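Long-range contacts in ethylbenzene dehydrogenase beta-subunit (Aromatoleum aromaticum, PDB 2IVF), which is the iron-sulfur subunit of a three-chain dehydrogenase, a ferredoxin-like protein that holds one 3Fe-4S and three 4Fe-4S clusters and probably passes electrons between them: residues G30-K39 with H50-T58; Y64-G74 with E192-Y200. All coordinates share one frame; numbering follows the deposited sequence.

Contact 1 of 2, residues G30-K39 with H50-T58; sequences GCQTCTVACK and HMRWNNVTT. With SF4 (iron/sulfur cluster), chain T; SF4 (iron/sulfur cluster), chain U.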
loop_
_atom_site.group_PDB
_atom_site.type_symbol
_atom_site.label_atom_id
_atom_site.label_comp_id
_atom_site.label_asym_id
_atom_site.label_seq_id
_atom_site.Cartn_x
_atom_site.Cartn_y
_atom_site.Cartn_z
ATOM N N GLY B 30 5.595 8.219 1.465
ATOM C CA GLY B 30 5.764 7.194 2.479
ATOM C C GLY B 30 5.374 5.785 2.023
ATOM O O GLY B 30 5.037 4.958 2.852
ATOM N N CYS B 31 5.489 5.514 0.729
ATOM C CA CYS B 31 5.029 4.227 0.152
ATOM C C CYS B 31 6.015 3.097 0.392
ATOM O O CYS B 31 5.678 1.972 0.128
ATOM C CB CYS B 31 4.758 4.366 -1.359
ATOM S SG CYS B 31 6.296 4.646 -2.340
ATOM N N GLN B 32 7.257 3.379 0.822
ATOM C CA GLN B 32 8.262 2.321 1.097
ATOM C C GLN B 32 8.723 1.529 -0.163
ATOM O O GLN B 32 9.371 0.503 -0.036
ATOM C CB GLN B 32 7.717 1.288 2.125
ATOM C CG GLN B 32 7.185 1.830 3.481
ATOM C CD GLN B 32 8.317 2.287 4.401
ATOM O OE1 GLN B 32 9.424 1.784 4.277
ATOM N NE2 GLN B 32 8.058 3.243 5.303
ATOM N N THR B 33 8.397 1.978 -1.376
ATOM C CA THR B 33 8.881 1.287 -2.562
ATOM C C THR B 33 10.399 1.271 -2.589
ATOM O O THR B 33 11.009 0.248 -2.920
ATOM C CB THR B 33 8.309 1.854 -3.866
ATOM O OG1 THR B 33 6.907 1.939 -3.745
ATOM C CG2 THR B 33 8.649 0.955 -5.052
ATOM N N CYS B 34 11.010 2.396 -2.223
ATOM C CA CYS B 34 12.440 2.470 -2.118
ATOM C C CYS B 34 13.030 1.433 -1.121
ATOM O O CYS B 34 14.071 0.815 -1.409
ATOM C CB CYS B 34 12.881 3.900 -1.787
ATOM S SG CYS B 34 12.014 4.524 -0.303
ATOM N N THR B 35 12.315 1.196 -0.021
ATOM C CA THR B 35 12.689 0.210 0.993
ATOM C C THR B 35 12.754 -1.179 0.391
ATOM O O THR B 35 13.800 -1.905 0.514
ATOM C CB THR B 35 11.704 0.287 2.152
ATOM O OG1 THR B 35 11.671 1.653 2.591
ATOM C CG2 THR B 35 12.107 -0.696 3.309
ATOM N N VAL B 36 11.692 -1.534 -0.290
ATOM C CA VAL B 36 11.612 -2.869 -0.915
ATOM C C VAL B 36 12.529 -3.000 -2.126
ATOM O O VAL B 36 13.004 -4.102 -2.404
ATOM C CB VAL B 36 10.165 -3.323 -1.248
ATOM C CG1 VAL B 36 9.207 -3.176 -0.007
ATOM C CG2 VAL B 36 9.611 -2.649 -2.506
ATOM N N ALA B 37 12.776 -1.892 -2.841
ATOM C CA ALA B 37 13.663 -1.889 -4.009
ATOM C C ALA B 37 15.038 -2.336 -3.545
ATOM O O ALA B 37 15.629 -3.246 -4.090
ATOM C CB ALA B 37 13.731 -0.442 -4.660
ATOM N N CYS B 38 15.520 -1.711 -2.482
ATOM C CA CYS B 38 16.815 -2.096 -1.916
ATOM C C CYS B 38 16.806 -3.513 -1.398
ATOM O O CYS B 38 17.736 -4.288 -1.690
ATOM C CB CYS B 38 17.174 -1.201 -0.742
ATOM S SG CYS B 38 18.859 -1.493 -0.214
ATOM N N LYS B 39 15.774 -3.842 -0.616
ATOM C CA LYS B 39 15.754 -5.080 0.165
ATOM C C LYS B 39 15.774 -6.280 -0.762
ATOM O O LYS B 39 16.407 -7.298 -0.478
ATOM C CB LYS B 39 14.491 -5.150 1.019
ATOM C CG LYS B 39 14.559 -6.168 2.196
ATOM C CD LYS B 39 14.492 -5.393 3.532
ATOM C CE LYS B 39 14.932 -6.143 4.717
ATOM N NZ LYS B 39 16.376 -6.381 4.763
ATOM N N HIS B 50 17.124 -7.833 8.895
ATOM C CA HIS B 50 16.791 -6.643 9.647
ATOM C C HIS B 50 17.264 -5.333 9.015
ATOM O O HIS B 50 16.888 -4.291 9.483
ATOM C CB HIS B 50 17.408 -6.701 11.032
ATOM C CG HIS B 50 18.913 -6.723 11.039
ATOM N ND1 HIS B 50 19.638 -7.829 10.659
ATOM C CD2 HIS B 50 19.822 -5.754 11.319
ATOM C CE1 HIS B 50 20.934 -7.557 10.758
ATOM N NE2 HIS B 50 21.073 -6.313 11.180
ATOM N N MET B 51 18.165 -5.399 8.034
ATOM C CA MET B 51 18.778 -4.198 7.517
ATOM C C MET B 51 17.880 -3.545 6.509
ATOM O O MET B 51 17.477 -4.180 5.515
ATOM C CB MET B 51 20.083 -4.531 6.837
ATOM C CG MET B 51 21.077 -5.289 7.689
ATOM S SD MET B 51 22.554 -5.653 6.707
ATOM C CE MET B 51 23.594 -6.519 7.906
ATOM N N ARG B 52 17.577 -2.273 6.754
ATOM C CA ARG B 52 16.875 -1.420 5.797
ATOM C C ARG B 52 17.815 -0.326 5.409
ATOM O O ARG B 52 17.764 0.794 5.930
ATOM C CB ARG B 52 15.566 -0.867 6.399
ATOM C CG ARG B 52 14.458 -1.883 6.447
ATOM C CD ARG B 52 14.521 -2.691 7.741
ATOM N NE ARG B 52 13.420 -3.653 7.826
ATOM C CZ ARG B 52 13.204 -4.416 8.879
ATOM N NH1 ARG B 52 14.026 -4.367 9.906
ATOM N NH2 ARG B 52 12.176 -5.246 8.916
ATOM N N TRP B 53 18.717 -0.673 4.503
ATOM C CA TRP B 53 19.744 0.264 4.049
ATOM C C TRP B 53 19.052 1.490 3.499
ATOM O O TRP B 53 19.472 2.588 3.775
ATOM C CB TRP B 53 20.634 -0.330 2.990
ATOM C CG TRP B 53 21.462 -1.494 3.383
ATOM C CD1 TRP B 53 21.747 -1.950 4.648
ATOM C CD2 TRP B 53 22.223 -2.311 2.486
ATOM N NE1 TRP B 53 22.607 -2.990 4.578
ATOM C CE2 TRP B 53 22.933 -3.234 3.270
ATOM C CE3 TRP B 53 22.382 -2.333 1.091
ATOM C CZ2 TRP B 53 23.738 -4.209 2.714
ATOM C CZ3 TRP B 53 23.202 -3.257 0.542
ATOM C CH2 TRP B 53 23.889 -4.191 1.349
ATOM N N ASN B 54 17.965 1.301 2.750
ATOM C CA ASN B 54 17.063 2.371 2.458
ATOM C C ASN B 54 15.937 2.219 3.438
ATOM O O ASN B 54 15.305 1.147 3.527
ATOM C CB ASN B 54 16.486 2.317 1.043
ATOM C CG ASN B 54 15.511 3.441 0.809
ATOM O OD1 ASN B 54 15.843 4.416 0.163
ATOM N ND2 ASN B 54 14.297 3.336 1.394
ATOM N N ASN B 55 15.743 3.262 4.234
ATOM C CA ASN B 55 14.697 3.232 5.230
ATOM C C ASN B 55 13.794 4.448 5.110
ATOM O O ASN B 55 14.237 5.531 4.731
ATOM C CB ASN B 55 15.268 3.120 6.647
ATOM C CG ASN B 55 16.336 4.100 6.920
ATOM O OD1 ASN B 55 17.534 3.819 6.669
ATOM N ND2 ASN B 55 15.970 5.216 7.478
ATOM N N VAL B 56 12.533 4.259 5.437
ATOM C CA VAL B 56 11.574 5.373 5.391
ATOM C C VAL B 56 10.711 5.367 6.610
ATOM O O VAL B 56 10.090 4.364 6.923
ATOM C CB VAL B 56 10.664 5.349 4.152
ATOM C CG1 VAL B 56 9.877 6.617 4.114
ATOM C CG2 VAL B 56 11.435 5.158 2.849
ATOM N N THR B 57 10.722 6.466 7.363
ATOM C CA THR B 57 9.883 6.535 8.542
ATOM C C THR B 57 9.167 7.858 8.592
ATOM O O THR B 57 9.474 8.780 7.861
ATOM C CB THR B 57 10.718 6.360 9.839
ATOM O OG1 THR B 57 11.754 7.347 9.869
ATOM C CG2 THR B 57 11.347 4.918 9.911
ATOM N N THR B 58 8.232 7.944 9.505
ATOM C CA THR B 58 7.406 9.144 9.631
ATOM C C THR B 58 8.160 10.105 10.560
ATOM O O THR B 58 8.815 9.679 11.526
ATOM C CB THR B 58 5.984 8.799 10.129
ATOM O OG1 THR B 58 5.348 7.920 9.168
ATOM C CG2 THR B 58 5.094 10.074 10.364
HETATM FE FE1 SF4 T . 9.101 8.344 -0.612
HETATM FE FE2 SF4 T . 10.548 6.049 -1.004
HETATM FE FE3 SF4 T . 9.763 7.587 -3.067
HETATM FE FE4 SF4 T . 7.867 6.138 -1.798
HETATM S S1 SF4 T . 9.616 5.310 -2.952
HETATM S S2 SF4 T . 7.729 8.329 -2.458
HETATM S S3 SF4 T . 8.694 6.288 0.326
HETATM S S4 SF4 T . 11.232 8.186 -1.379
HETATM FE FE1 SF4 U . 21.926 2.036 -1.094
HETATM FE FE2 SF4 U . 20.079 0.167 -1.141
HETATM FE FE3 SF4 U . 19.569 2.567 -2.240
HETATM FE FE4 SF4 U . 21.254 0.903 -3.518
HETATM S S1 SF4 U . 19.013 0.562 -3.167
HETATM S S2 SF4 U . 21.645 3.104 -3.084
HETATM S S3 SF4 U . 22.286 -0.166 -1.724
HETATM S S4 SF4 U . 19.949 2.084 0.020
HETATM O O HOH W 1 15.647 -1.381 2.538
#
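Val-56 and Asn-54 both reach the thiolate of Cys-34, Val-56 with CG2 at 3.3 Å from SG and Asn-54 with ND2 at 3.1 Å. That sulfur is itself bound to an iron of one 4Fe-4S cluster, 2.2 Å from FE2, and Cys-31 SG holds FE4 of the same cluster. Four residues after Cys-34, Cys-38 SG binds FE2 of a second cluster and lies obliquely to the Trp-53 ring, whose edge meets sulfide S3 with CE3 at 3.6 Å. Asn-54 stands between the two sites: its CG is anti to the backbone N (chi1 178°) and the side chain crosses that of Thr-35 at about a right angle, ND2 giving a weak hydrogen bond to OG1. Its OD1 is taken by Arg-235. In the next shell, Gln-32 at the helix N-cap bends at chi2 (-73°) and sends NE2 to Val-56 O, 2.8 Å, along a nearly straight N-H from above the carbonyl plane; its OE1 accepts from Thr-35 OG1 and also bonds Tyr-128 OH. At the far end Lys-39, kinked at chi2 and chi4, brings NZ to 2.6 Å from Met-51 O and also bonds Thr-43 O. A water donates to both Thr-35 O and Asn-54 O. Helix 33-39 and strand 55-58 run nearly antiparallel, axes 7.6 Å apart. With Cys-28 before them, these cysteines make the CxxCxxCxxxC signature of bacterial-type ferredoxins, in which the last cysteine serves the other cluster.

Contact 2 of 2, residues Y64-G74 with E192-Y200; sequences YPRDYERKGGG and EACPYKAIY. With SF4 (iron/sulfur cluster), chain S.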
loop_
_atom_site.group_PDB
_atom_site.type_symbol
_atom_site.label_atom_id
_atom_site.label_comp_id
_atom_site.label_asym_id
_atom_site.label_seq_id
_atom_site.Cartn_x
_atom_site.Cartn_y
_atom_site.Cartn_z
ATOM N N TYR B 64 14.988 5.548 12.289
ATOM C CA TYR B 64 15.495 4.235 12.009
ATOM C C TYR B 64 17.009 4.287 11.950
ATOM O O TYR B 64 17.530 5.102 11.249
ATOM C CB TYR B 64 14.982 3.707 10.679
ATOM C CG TYR B 64 15.575 2.339 10.380
ATOM C CD1 TYR B 64 15.051 1.214 10.944
ATOM C CD2 TYR B 64 16.733 2.206 9.642
ATOM C CE1 TYR B 64 15.573 -0.022 10.710
ATOM C CE2 TYR B 64 17.274 0.972 9.397
ATOM C CZ TYR B 64 16.707 -0.151 9.940
ATOM O OH TYR B 64 17.288 -1.390 9.703
ATOM N N PRO B 65 17.712 3.444 12.707
ATOM C CA PRO B 65 17.166 2.646 13.773
ATOM C C PRO B 65 16.522 3.550 14.805
ATOM O O PRO B 65 16.765 4.768 14.813
ATOM C CB PRO B 65 18.384 1.954 14.377
ATOM C CG PRO B 65 19.403 1.999 13.313
ATOM C CD PRO B 65 19.151 3.201 12.502
ATOM N N ARG B 66 15.701 2.941 15.640
ATOM C CA ARG B 66 15.055 3.608 16.749
ATOM C C ARG B 66 16.009 4.506 17.541
ATOM O O ARG B 66 17.033 4.062 18.035
ATOM C CB ARG B 66 14.467 2.575 17.687
ATOM C CG ARG B 66 13.613 3.178 18.806
ATOM C CD ARG B 66 12.881 2.122 19.585
ATOM N NE ARG B 66 13.719 1.052 20.109
ATOM C CZ ARG B 66 13.288 0.091 20.926
ATOM N NH1 ARG B 66 12.018 0.068 21.371
ATOM N NH2 ARG B 66 14.140 -0.827 21.359
ATOM N N ASP B 67 15.611 5.769 17.661
ATOM C CA ASP B 67 16.281 6.762 18.436
ATOM C C ASP B 67 17.710 6.915 17.987
ATOM O O ASP B 67 18.547 7.182 18.796
ATOM C CB ASP B 67 16.179 6.453 19.939
ATOM C CG ASP B 67 14.776 6.713 20.493
ATOM O OD1 ASP B 67 14.040 7.499 19.890
ATOM O OD2 ASP B 67 14.420 6.141 21.535
ATOM N N TYR B 68 17.986 6.766 16.694
ATOM C CA TYR B 68 19.380 6.909 16.183
ATOM C C TYR B 68 20.017 8.258 16.557
ATOM O O TYR B 68 21.258 8.394 16.718
ATOM C CB TYR B 68 19.403 6.716 14.665
ATOM C CG TYR B 68 19.096 7.934 13.806
ATOM C CD1 TYR B 68 17.804 8.251 13.420
ATOM C CD2 TYR B 68 20.121 8.778 13.387
ATOM C CE1 TYR B 68 17.531 9.354 12.628
ATOM C CE2 TYR B 68 19.879 9.870 12.610
ATOM C CZ TYR B 68 18.581 10.164 12.214
ATOM O OH TYR B 68 18.390 11.257 11.437
ATOM N N GLU B 69 19.158 9.267 16.683
ATOM C CA GLU B 69 19.582 10.650 17.009
ATOM C C GLU B 69 20.007 10.773 18.435
ATOM O O GLU B 69 20.543 11.821 18.832
ATOM C CB GLU B 69 18.438 11.661 16.691
ATOM C CG GLU B 69 18.079 11.705 15.261
ATOM C CD GLU B 69 16.749 12.410 14.943
ATOM O OE1 GLU B 69 15.753 12.042 15.558
ATOM O OE2 GLU B 69 16.705 13.312 14.057
ATOM N N ARG B 70 19.783 9.722 19.225
ATOM C CA ARG B 70 20.271 9.681 20.602
ATOM C C ARG B 70 21.480 8.766 20.785
ATOM O O ARG B 70 21.928 8.594 21.897
ATOM C CB ARG B 70 19.167 9.180 21.526
ATOM C CG ARG B 70 17.891 9.979 21.422
ATOM C CD ARG B 70 17.154 10.004 22.738
ATOM N NE ARG B 70 16.364 11.239 22.798
ATOM C CZ ARG B 70 15.040 11.300 22.984
ATOM N NH1 ARG B 70 14.310 10.191 23.166
ATOM N NH2 ARG B 70 14.442 12.494 23.001
ATOM N N LYS B 71 21.987 8.172 19.723
ATOM C CA LYS B 71 22.957 7.100 19.861
ATOM C C LYS B 71 24.417 7.514 19.588
ATOM O O LYS B 71 25.304 6.659 19.419
ATOM C CB LYS B 71 22.513 5.885 19.083
ATOM C CG LYS B 71 21.260 5.221 19.710
ATOM C CD LYS B 71 20.869 3.949 18.953
ATOM C CE LYS B 71 19.877 3.106 19.736
ATOM N NZ LYS B 71 18.830 3.898 20.377
ATOM N N GLY B 72 24.665 8.817 19.534
ATOM C CA GLY B 72 26.031 9.309 19.480
ATOM C C GLY B 72 26.757 9.047 18.169
ATOM O O GLY B 72 26.137 8.817 17.146
ATOM N N GLY B 73 28.083 9.078 18.225
ATOM C CA GLY B 73 28.904 8.959 17.030
ATOM C C GLY B 73 29.121 10.310 16.380
ATOM O O GLY B 73 28.750 11.354 16.925
ATOM N N GLY B 74 29.740 10.297 15.214
ATOM C CA GLY B 74 30.001 11.518 14.466
ATOM C C GLY B 74 31.047 12.402 15.097
ATOM O O GLY B 74 31.804 11.947 15.950
ATOM N N GLU B 192 28.893 2.355 16.028
ATOM C CA GLU B 192 28.779 3.341 17.087
ATOM C C GLU B 192 29.169 4.758 16.600
ATOM O O GLU B 192 28.589 5.764 17.003
ATOM C CB GLU B 192 29.699 2.943 18.266
ATOM C CG GLU B 192 29.389 1.591 18.924
ATOM C CD GLU B 192 30.517 1.086 19.823
ATOM O OE1 GLU B 192 31.595 1.693 19.856
ATOM O OE2 GLU B 192 30.317 0.068 20.477
ATOM N N ALA B 193 30.184 4.810 15.739
ATOM C CA ALA B 193 30.702 6.052 15.200
ATOM C C ALA B 193 29.803 6.743 14.175
ATOM O O ALA B 193 29.847 7.951 14.064
ATOM C CB ALA B 193 32.083 5.803 14.587
ATOM N N CYS B 194 29.069 5.989 13.388
ATOM C CA CYS B 194 28.220 6.577 12.380
ATOM C C CYS B 194 27.029 7.209 13.091
ATOM O O CYS B 194 26.222 6.497 13.655
ATOM C CB CYS B 194 27.717 5.557 11.368
ATOM S SG CYS B 194 26.319 6.224 10.409
ATOM N N PRO B 195 26.912 8.550 13.041
ATOM C CA PRO B 195 25.868 9.207 13.800
ATOM C C PRO B 195 24.524 9.035 13.157
ATOM O O PRO B 195 23.525 9.443 13.734
ATOM C CB PRO B 195 26.284 10.659 13.734
ATOM C CG PRO B 195 26.933 10.772 12.440
ATOM C CD PRO B 195 27.696 9.507 12.259
ATOM N N TYR B 196 24.504 8.471 11.952
ATOM C CA TYR B 196 23.233 8.120 11.281
ATOM C C TYR B 196 22.766 6.681 11.513
ATOM O O TYR B 196 21.666 6.256 11.044
ATOM C CB TYR B 196 23.407 8.358 9.794
ATOM C CG TYR B 196 23.705 9.780 9.478
ATOM C CD1 TYR B 196 22.681 10.717 9.311
ATOM C CD2 TYR B 196 25.000 10.193 9.319
ATOM C CE1 TYR B 196 22.975 12.081 9.065
ATOM C CE2 TYR B 196 25.317 11.539 9.037
ATOM C CZ TYR B 196 24.296 12.479 8.897
ATOM O OH TYR B 196 24.683 13.785 8.627
ATOM N N LYS B 197 23.631 5.904 12.154
ATOM C CA LYS B 197 23.458 4.454 12.321
ATOM C C LYS B 197 23.104 3.772 11.018
ATOM O O LYS B 197 22.141 2.998 10.944
ATOM C CB LYS B 197 22.464 4.153 13.450
ATOM C CG LYS B 197 22.963 4.658 14.816
ATOM C CD LYS B 197 24.203 3.865 15.262
ATOM C CE LYS B 197 24.929 4.408 16.479
ATOM N NZ LYS B 197 25.648 5.701 16.299
ATOM N N ALA B 198 23.881 4.128 9.986
ATOM C CA ALA B 198 23.696 3.642 8.615
ATOM C C ALA B 198 24.642 2.459 8.290
ATOM O O ALA B 198 24.828 2.084 7.132
ATOM C CB ALA B 198 23.889 4.787 7.624
ATOM N N ILE B 199 25.266 1.881 9.308
ATOM C CA ILE B 199 25.997 0.628 9.154
ATOM C C ILE B 199 25.359 -0.342 10.123
ATOM O O ILE B 199 25.008 0.046 11.251
ATOM C CB ILE B 199 27.499 0.747 9.511
ATOM C CG1 ILE B 199 28.186 1.863 8.755
ATOM C CG2 ILE B 199 28.219 -0.562 9.232
ATOM C CD1 ILE B 199 29.780 1.793 8.801
ATOM N N TYR B 200 25.236 -1.602 9.685
ATOM C CA TYR B 200 24.415 -2.615 10.321
ATOM C C TYR B 200 25.181 -3.930 10.464
ATOM O O TYR B 200 25.719 -4.450 9.499
ATOM C CB TYR B 200 23.147 -2.906 9.494
ATOM C CG TYR B 200 22.357 -1.675 9.149
ATOM C CD1 TYR B 200 21.361 -1.224 9.992
ATOM C CD2 TYR B 200 22.682 -0.911 8.038
ATOM C CE1 TYR B 200 20.674 -0.025 9.714
ATOM C CE2 TYR B 200 22.004 0.274 7.751
ATOM C CZ TYR B 200 21.001 0.708 8.574
ATOM O OH TYR B 200 20.317 1.877 8.298
HETATM FE FE1 SF4 S . 27.458 6.706 8.409
HETATM FE FE2 SF4 S . 29.762 6.217 7.238
HETATM FE FE3 SF4 S . 28.429 8.558 6.716
HETATM FE FE4 SF4 S . 27.419 6.195 5.757
HETATM S S1 SF4 S . 29.423 7.193 5.175
HETATM S S2 SF4 S . 26.267 7.862 6.863
HETATM S S3 SF4 S . 28.043 4.759 7.394
HETATM S S4 SF4 S . 29.379 7.936 8.722
HETATM O O HOH W 2 23.800 7.732 16.478
#
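Lys-197 NZ is surrounded by backbone carbonyls, more acceptors than its three protons can serve at full strength: Cys-194 O at 2.8 Å and Glu-192 O at 3.0 Å from its own segment, and, more weakly, Lys-71 O and Gly-72 O from the other. A water accepts from NZ at 2.8 Å and lies in donating reach of Tyr-68 O and Gly-72 O, though it has more acceptors nearby than protons. The ammonium thus fastens the loop 64-74 to the turn that follows helix 189-193 in a ferredoxin-like 4Fe-4S domain. Cys-194 O takes its two donors, Lys-197 NZ and Lys-197 N, from opposite faces of its plane, the second closing the type I turn 194-197. Bends at chi2 (-67°) and chi4 (-69°) curl the lysine back over this turn, and its CB packs on CD of Pro-65, the two side chains at about a right angle. Beyond the ammonium, the glycine run 72-74 lies close against the helix end. Gly-74 N donates to Ala-193 O at 2.6 Å, and Gly-73 CA lies 3.2 Å from Glu-192 O and 3.3 Å from Ala-193 O. Gly-72 O receives a CA-H...O contact from Pro-195, whose ring rests on Gly-74. Tyr-68 turns a ring edge to Pro-195 O, while Arg-149 makes a cation-pi contact with that ring and bonds Tyr-196 O. On the cluster side, Cys-194 SG binds FE1 and accepts from Ala-198 N, and Tyr-196 and Ile-199 pack against sulfides. At the other end of the contact the Tyr-64 and Tyr-200 rings meet rim to rim, planes at 29°, with Tyr-200 OH at the edge of the Tyr-64 ring, 3.4 Å from CE2.

How the contacts relate
From the N terminus, contact 1 comes first: it closes a short loop in which helix 33-42 turns back through residues 43-54 into strand 55-59. A few residues after that strand comes the loop 64-74, whose partner 192-200 lies more than a hundred residues on, so the two contacts follow in series and neither nests nor crosses. The much larger loop closed by contact 2 takes in strand 141-149, the neighbour of strand 55-59 in its sheet. With centres about 17 Å apart, the contacts meet at Tyr-64, whose OH probably bonds Arg-52 N, and at Met-51, which packs on Tyr-200. Together they link the surroundings of three 4Fe-4S clusters.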